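Local structure of succinylglutamate desuccinylase (Vibrio parahaemolyticus, 2BCO) at residues K54-C60 / T148-L154. The protein probably hydrolyses N-succinylglutamate to succinate and glutamate, the last step of the AST pathway of arginine degradation, using one zinc ion per subunit. Sequence-based numbering, arbitrary orientation.
Sequences KNIIISC and TRWHLDL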
loop_
_atom_site.group_PDB
_atom_site.type_symbol
_atom_site.label_atom_id
_atom_site.label_comp_id
_atom_site.label_asym_id
_atom_site.label_seq_id
_atom_site.Cartn_x
_atom_site.Cartn_y
_atom_site.Cartn_z
ATOM N N LYS A 54 0.010 -18.765 4.173
ATOM C CA LYS A 54 -0.347 -17.512 3.515
ATOM C C LYS A 54 0.574 -17.180 2.338
ATOM O O LYS A 54 1.753 -17.544 2.313
ATOM C CB LYS A 54 -0.321 -16.354 4.515
ATOM C CG LYS A 54 -1.375 -16.462 5.606
ATOM C CD LYS A 54 -1.434 -15.201 6.442
ATOM C CE LYS A 54 -2.542 -15.276 7.480
ATOM N NZ LYS A 54 -2.316 -16.367 8.472
ATOM N N ASN A 55 0.008 -16.505 1.348
ATOM C CA ASN A 55 0.756 -16.081 0.177
ATOM C C ASN A 55 0.666 -14.570 0.198
ATOM O O ASN A 55 -0.317 -13.978 -0.238
ATOM C CB ASN A 55 0.130 -16.674 -1.079
ATOM C CG ASN A 55 0.275 -18.179 -1.125
ATOM O OD1 ASN A 55 1.356 -18.699 -1.395
ATOM N ND2 ASN A 55 -0.807 -18.888 -0.831
ATOM N N ILE A 56 1.705 -13.955 0.746
ATOM C CA ILE A 56 1.752 -12.512 0.892
ATOM C C ILE A 56 2.670 -11.791 -0.077
ATOM O O ILE A 56 3.862 -12.086 -0.167
ATOM C CB ILE A 56 2.216 -12.120 2.308
ATOM C CG1 ILE A 56 1.516 -12.989 3.355
ATOM C CG2 ILE A 56 1.935 -10.645 2.545
ATOM C CD1 ILE A 56 2.024 -12.750 4.769
ATOM N N ILE A 57 2.102 -10.837 -0.799
ATOM C CA ILE A 57 2.882 -10.019 -1.708
ATOM C C ILE A 57 3.169 -8.779 -0.885
ATOM O O ILE A 57 2.256 -8.155 -0.363
ATOM C CB ILE A 57 2.083 -9.583 -2.951
ATOM C CG1 ILE A 57 1.773 -10.792 -3.834
ATOM C CG2 ILE A 57 2.880 -8.535 -3.736
ATOM C CD1 ILE A 57 0.932 -10.435 -5.055
ATOM N N ILE A 58 4.437 -8.437 -0.738
ATOM C CA ILE A 58 4.794 -7.256 0.024
ATOM C C ILE A 58 5.544 -6.341 -0.930
ATOM O O ILE A 58 6.716 -6.551 -1.207
ATOM C CB ILE A 58 5.691 -7.628 1.226
ATOM C CG1 ILE A 58 4.971 -8.663 2.107
ATOM C CG2 ILE A 58 6.022 -6.377 2.038
ATOM C CD1 ILE A 58 5.881 -9.361 3.117
ATOM N N SER A 59 4.858 -5.329 -1.448
ATOM C CA SER A 59 5.503 -4.417 -2.375
ATOM C C SER A 59 5.779 -3.051 -1.774
ATOM O O SER A 59 5.080 -2.581 -0.878
ATOM C CB SER A 59 4.668 -4.275 -3.662
ATOM O OG SER A 59 3.365 -3.783 -3.410
ATOM N N CYS A 60 6.832 -2.425 -2.268
ATOM C CA CYS A 60 7.196 -1.101 -1.820
ATOM C C CYS A 60 7.794 -0.380 -3.011
ATOM O O CYS A 60 8.151 -1.007 -4.015
ATOM C CB CYS A 60 8.216 -1.180 -0.685
ATOM S SG CYS A 60 9.739 -1.970 -1.144
ATOM N N THR A 148 -5.978 -17.617 1.108
ATOM C CA THR A 148 -4.598 -17.488 1.555
ATOM C C THR A 148 -3.915 -16.224 1.016
ATOM O O THR A 148 -2.857 -15.839 1.495
ATOM C CB THR A 148 -3.757 -18.689 1.082
ATOM O OG1 THR A 148 -3.465 -18.544 -0.319
ATOM C CG2 THR A 148 -4.527 -19.996 1.300
ATOM N N ARG A 149 -4.526 -15.570 0.036
ATOM C CA ARG A 149 -3.915 -14.398 -0.588
ATOM C C ARG A 149 -3.922 -13.052 0.143
ATOM O O ARG A 149 -4.961 -12.571 0.613
ATOM C CB ARG A 149 -4.511 -14.224 -1.977
ATOM C CG ARG A 149 -4.340 -15.446 -2.852
ATOM C CD ARG A 149 -5.219 -15.350 -4.074
ATOM N NE ARG A 149 -5.260 -16.595 -4.838
ATOM C CZ ARG A 149 -6.138 -16.828 -5.809
ATOM N NH1 ARG A 149 -7.035 -15.899 -6.117
ATOM N NH2 ARG A 149 -6.117 -17.980 -6.474
ATOM N N TRP A 150 -2.737 -12.445 0.201
ATOM C CA TRP A 150 -2.532 -11.146 0.840
ATOM C C TRP A 150 -1.669 -10.256 -0.044
ATOM O O TRP A 150 -0.759 -10.729 -0.715
ATOM C CB TRP A 150 -1.797 -11.282 2.179
ATOM C CG TRP A 150 -2.562 -11.932 3.288
ATOM C CD1 TRP A 150 -2.992 -13.223 3.345
ATOM C CD2 TRP A 150 -2.920 -11.330 4.542
ATOM N NE1 TRP A 150 -3.575 -13.471 4.564
ATOM C CE2 TRP A 150 -3.533 -12.337 5.320
ATOM C CE3 TRP A 150 -2.738 -10.057 5.094
ATOM C CZ2 TRP A 150 -4.015 -12.089 6.615
ATOM C CZ3 TRP A 150 -3.214 -9.814 6.388
ATOM C CH2 TRP A 150 -3.827 -10.832 7.137
ATOM N N HIS A 151 -1.956 -8.964 -0.032
ATOM C CA HIS A 151 -1.156 -8.013 -0.779
ATOM C C HIS A 151 -1.081 -6.726 0.015
ATOM O O HIS A 151 -2.065 -6.008 0.170
ATOM C CB HIS A 151 -1.733 -7.717 -2.165
ATOM C CG HIS A 151 -0.850 -6.830 -2.993
ATOM N ND1 HIS A 151 -1.134 -6.497 -4.300
ATOM C CD2 HIS A 151 0.320 -6.215 -2.694
ATOM C CE1 HIS A 151 -0.178 -5.714 -4.770
ATOM N NE2 HIS A 151 0.716 -5.526 -3.817
ATOM N N LEU A 152 0.105 -6.454 0.531
ATOM C CA LEU A 152 0.354 -5.255 1.304
ATOM C C LEU A 152 1.280 -4.358 0.485
ATOM O O LEU A 152 2.464 -4.656 0.319
ATOM C CB LEU A 152 1.008 -5.623 2.640
ATOM C CG LEU A 152 0.151 -6.161 3.793
ATOM C CD1 LEU A 152 -0.938 -7.082 3.304
ATOM C CD2 LEU A 152 1.049 -6.898 4.756
ATOM N N ASP A 153 0.719 -3.279 -0.051
ATOM C CA ASP A 153 1.478 -2.317 -0.850
ATOM C C ASP A 153 1.898 -1.166 0.063
ATOM O O ASP A 153 1.058 -0.376 0.498
ATOM C CB ASP A 153 0.618 -1.769 -1.991
ATOM C CG ASP A 153 1.426 -0.944 -2.964
ATOM O OD1 ASP A 153 0.848 -0.149 -3.732
ATOM O OD2 ASP A 153 2.660 -1.104 -2.961
ATOM N N LEU A 154 3.197 -1.052 0.318
ATOM C CA LEU A 154 3.716 -0.036 1.240
ATOM C C LEU A 154 4.129 1.316 0.652
ATOM O O LEU A 154 5.042 1.404 -0.178
ATOM C CB LEU A 154 4.882 -0.641 2.018
ATOM C CG LEU A 154 4.653 -2.101 2.436
ATOM C CD1 LEU A 154 5.844 -2.591 3.278
ATOM C CD2 LEU A 154 3.334 -2.210 3.235
#
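Ile57 lays its CG2 methyl over one face of the His151 imidazole, 3.9 Å from the ring centroid and 27° off the normal, a CH-pi contact between neighbours in a parallel beta pair. The pair belongs to the central sheet of the zinc-carboxypeptidase-like catalytic domain: strand 55-60 lies between 90-95 and 149-157, and the latter pairs on its other edge with 214-220. Short axes 4.5 Å apart and inclined by 11° fit this parallel arrangement, as does the ladder in which the odd residues of 54-60 bond to both neighbours of their counterparts. Asn55 N donates to Thr148 O (2.9 Å, 179°) and Asn55 O accepts from Trp150 N (2.9 Å); Ile57 and Ser59 repeat this, ending with Leu154 N to Ser59 O at 2.7 Å.

The sheet has two distinct faces. On one, Ile56 CG2 packs on Trp150 CB (3.8 Å) and Ile58 CG2 on Leu154 CD1 (4.0 Å), with helix 235-245 covering Ile56, Leu152 and Leu154. There too Lys54 CD comes within 3.3 Å of Trp150 NE1, while its NZ forms a salt bridge with Glu247. The face bearing Asn55, Ile57 and Ser59 is more polar, and helix 125-141 touches Ile57 and His151; His151 ND1 also bonds Ser207. Towards the C-terminal ends, where active sites of such sheets lie, Asp153 is about 7 Å (side chain to ion) from the zinc and hydrogen-bonds through OD1 to NE2 of the zinc ligand His155. Its other oxygen, OD2, accepts from Ser59 OG at 2.8 Å, and that hydroxyl in turn accepts from His151 NE2 at 3.2 Å.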